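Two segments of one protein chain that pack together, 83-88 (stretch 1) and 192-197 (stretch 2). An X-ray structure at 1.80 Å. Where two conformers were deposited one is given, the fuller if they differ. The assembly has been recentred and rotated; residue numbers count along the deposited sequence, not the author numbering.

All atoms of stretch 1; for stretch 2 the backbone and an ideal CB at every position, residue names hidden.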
# COMPACT_ATOMS: atom_id res chain seq x y z
N ILE A 83 -4.53 -3.75 -3.87
CA ILE A 83 -4.98 -3.22 -2.59
C ILE A 83 -6.14 -4.09 -2.08
O ILE A 83 -6.87 -4.72 -2.87
CB ILE A 83 -5.36 -1.72 -2.76
CG1 ILE A 83 -5.89 -1.08 -1.45
CG2 ILE A 83 -6.36 -1.59 -3.87
CD1 ILE A 83 -5.86 0.45 -1.51
N THR A 84 -6.28 -4.15 -0.76
CA THR A 84 -7.28 -4.97 -0.10
C THR A 84 -8.67 -4.96 -0.75
O THR A 84 -9.30 -3.91 -1.01
CB THR A 84 -7.41 -4.58 1.39
OG1 THR A 84 -8.46 -5.35 1.97
CG2 THR A 84 -7.67 -3.08 1.57
N ALA A 85 -9.16 -6.17 -0.99
CA ALA A 85 -10.52 -6.36 -1.46
C ALA A 85 -11.52 -5.93 -0.39
O ALA A 85 -12.70 -5.73 -0.67
CB ALA A 85 -10.74 -7.82 -1.84
N GLY A 86 -11.05 -5.79 0.84
CA GLY A 86 -11.89 -5.37 1.94
C GLY A 86 -12.24 -3.91 1.92
O GLY A 86 -13.16 -3.49 2.65
N MSE A 87 -11.52 -3.09 1.15
CA MSE A 87 -11.79 -1.66 1.09
C MSE A 87 -11.91 -1.04 -0.29
O MSE A 87 -12.15 0.18 -0.40
CB MSE A 87 -10.74 -0.94 1.90
CG MSE A 87 -10.83 -1.42 3.33
SE MSE A 87 -10.45 -0.03 4.50
CE MSE A 87 -8.65 -0.36 4.12
N SER A 88 -11.79 -1.86 -1.33
CA SER A 88 -11.73 -1.34 -2.68
C SER A 88 -12.23 -2.38 -3.66
O SER A 88 -12.01 -3.57 -3.47
CB SER A 88 -10.29 -0.99 -3.01
OG SER A 88 -10.11 -0.61 -4.36
N UNK A 192 -7.21 -8.62 9.95
CA UNK A 192 -7.31 -9.92 9.31
C UNK A 192 -8.36 -9.93 8.19
O UNK A 192 -8.35 -10.83 7.35
CB UNK A 192 -7.65 -10.99 10.35
N UNK A 193 -9.27 -8.96 8.18
CA UNK A 193 -10.26 -8.81 7.11
C UNK A 193 -9.86 -7.82 6.03
O UNK A 193 -10.69 -7.47 5.18
CB UNK A 193 -11.60 -8.38 7.71
N UNK A 194 -8.63 -7.33 6.09
CA UNK A 194 -8.19 -6.35 5.13
C UNK A 194 -8.87 -5.01 5.28
O UNK A 194 -9.12 -4.33 4.28
CB UNK A 194 -8.42 -6.88 3.71
N UNK A 195 -9.14 -4.61 6.52
CA UNK A 195 -9.70 -3.30 6.78
C UNK A 195 -8.79 -2.55 7.76
O UNK A 195 -7.86 -3.12 8.33
CB UNK A 195 -11.12 -3.42 7.33
N UNK A 196 -9.06 -1.27 7.93
CA UNK A 196 -8.24 -0.43 8.79
C UNK A 196 -8.77 -0.59 10.21
O UNK A 196 -9.93 -0.29 10.47
CB UNK A 196 -8.26 1.03 8.34
N UNK A 197 -7.92 -1.12 11.08
CA UNK A 197 -8.29 -1.36 12.47
C UNK A 197 -7.56 -0.33 13.32
O UNK A 197 -6.35 -0.35 13.35
CB UNK A 197 -7.95 -2.79 12.91

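Position 192 lies beyond the reach of stretch 1, with nothing of that segment within 5.5 Å of its ideal CB. The contact therefore sets no requirement here, and almost any side chain would be tolerated. The deposited residue is Ser 192, with chi1 in the p rotamer and no part in the packing.

At position 193 the CA-to-CB bond runs sideways, and again no atom of stretch 1 comes within 5.5 Å of the ideal CB. What approaches stretch 1 is the backbone carbonyl, whose O lies 4.0 Å from CA of Gly 86. Polar or bulky side chains would serve equally well, since they extend into space that stretch 1 leaves empty. The residue is His 193; its chi1 is m, the end of its imidazole leads away, and the nearest approach of the side chain is its CB, 6.5 Å from CA of Gly 86.

Position 194 is far more restrictive. Its phi/psi of 68/37 falls in the left-handed region, which by itself favours glycine, although asparagine or aspartate can also adopt it. Packing then narrows the choice: CA-to-CB points toward stretch 1, and the ideal CB would sit 2.3 Å from OG1 of Thr 84, a clash. Any residue with a CB would meet this hydroxyl, so glycine alone suits the backbone as it stands. The deposited residue is indeed Gly 194. Without a side chain, the backbones can approach closely, with CA of Gly 86 and CA of Gly 194 5.0 Å apart, and OG1 of Thr 84 donates a hydrogen bond of 2.6 Å to O of Gly 194. The same OG1 accepts a hydrogen bond from N of Gly 86 at 2.9 Å, so one hydroxyl links the turn of stretch 1 to the backbone of stretch 2. The economy is mutual: an ideal CB on Gly 86 would lie 2.7 Å from O of His 193 and 2.7 Å from O of Gly 194. The latter oxygen also lies 3.5 Å from CG of Met 87, a selenomethionine.

At position 195 the bond to CB points sideways, with SE of Met 87 4.5 Å from the ideal CB and O of Gly 86 5.1 Å from it. A small or medium side chain would fit, and valine, threonine or serine are all plausible. It is Thr 195, rotamer p. Its methyl CG2 lies 3.9 Å from O of Gly 86 and 4.3 Å from CG of Met 87, while OG1 bonds elsewhere in the structure.

Position 196 begins a strand. Its CB also points sideways, the ideal atom 4.5 Å from CE of Met 87, so an apolar residue would suit this methyl. Leucine, isoleucine and valine are all reasonable. Leu 196 is found, and its CB makes the apolar contact with CE of Met 87 at 4.5 Å, whereas the end of the side chain leads away.

Position 197 is out of reach and unconstrained by this contact; the residue is Glu 197, whose side chain stays clear of stretch 1.

Stretch 2, residues 192-197: SHGTLE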
# COMPACT_ATOMS: atom_id res chain seq x y z
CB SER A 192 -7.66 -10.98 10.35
OG SER A 192 -9.02 -10.80 10.75
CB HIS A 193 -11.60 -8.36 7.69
CG HIS A 193 -12.08 -9.23 8.80
ND1 HIS A 193 -12.57 -10.50 8.59
CD2 HIS A 193 -12.13 -9.02 10.14
CE1 HIS A 193 -12.90 -11.04 9.75
NE2 HIS A 193 -12.65 -10.17 10.70
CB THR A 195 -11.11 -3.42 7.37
OG1 THR A 195 -11.05 -4.16 8.59
CG2 THR A 195 -12.05 -4.13 6.38
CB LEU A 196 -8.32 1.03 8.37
CG LEU A 196 -7.55 2.04 9.20
CD1 LEU A 196 -6.05 1.73 9.32
CD2 LEU A 196 -7.75 3.44 8.61
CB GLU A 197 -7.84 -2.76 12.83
CG GLU A 197 -8.25 -3.28 14.17
CD GLU A 197 -8.30 -4.79 14.11
OE1 GLU A 197 -7.22 -5.40 13.98
OE2 GLU A 197 -9.42 -5.35 14.13
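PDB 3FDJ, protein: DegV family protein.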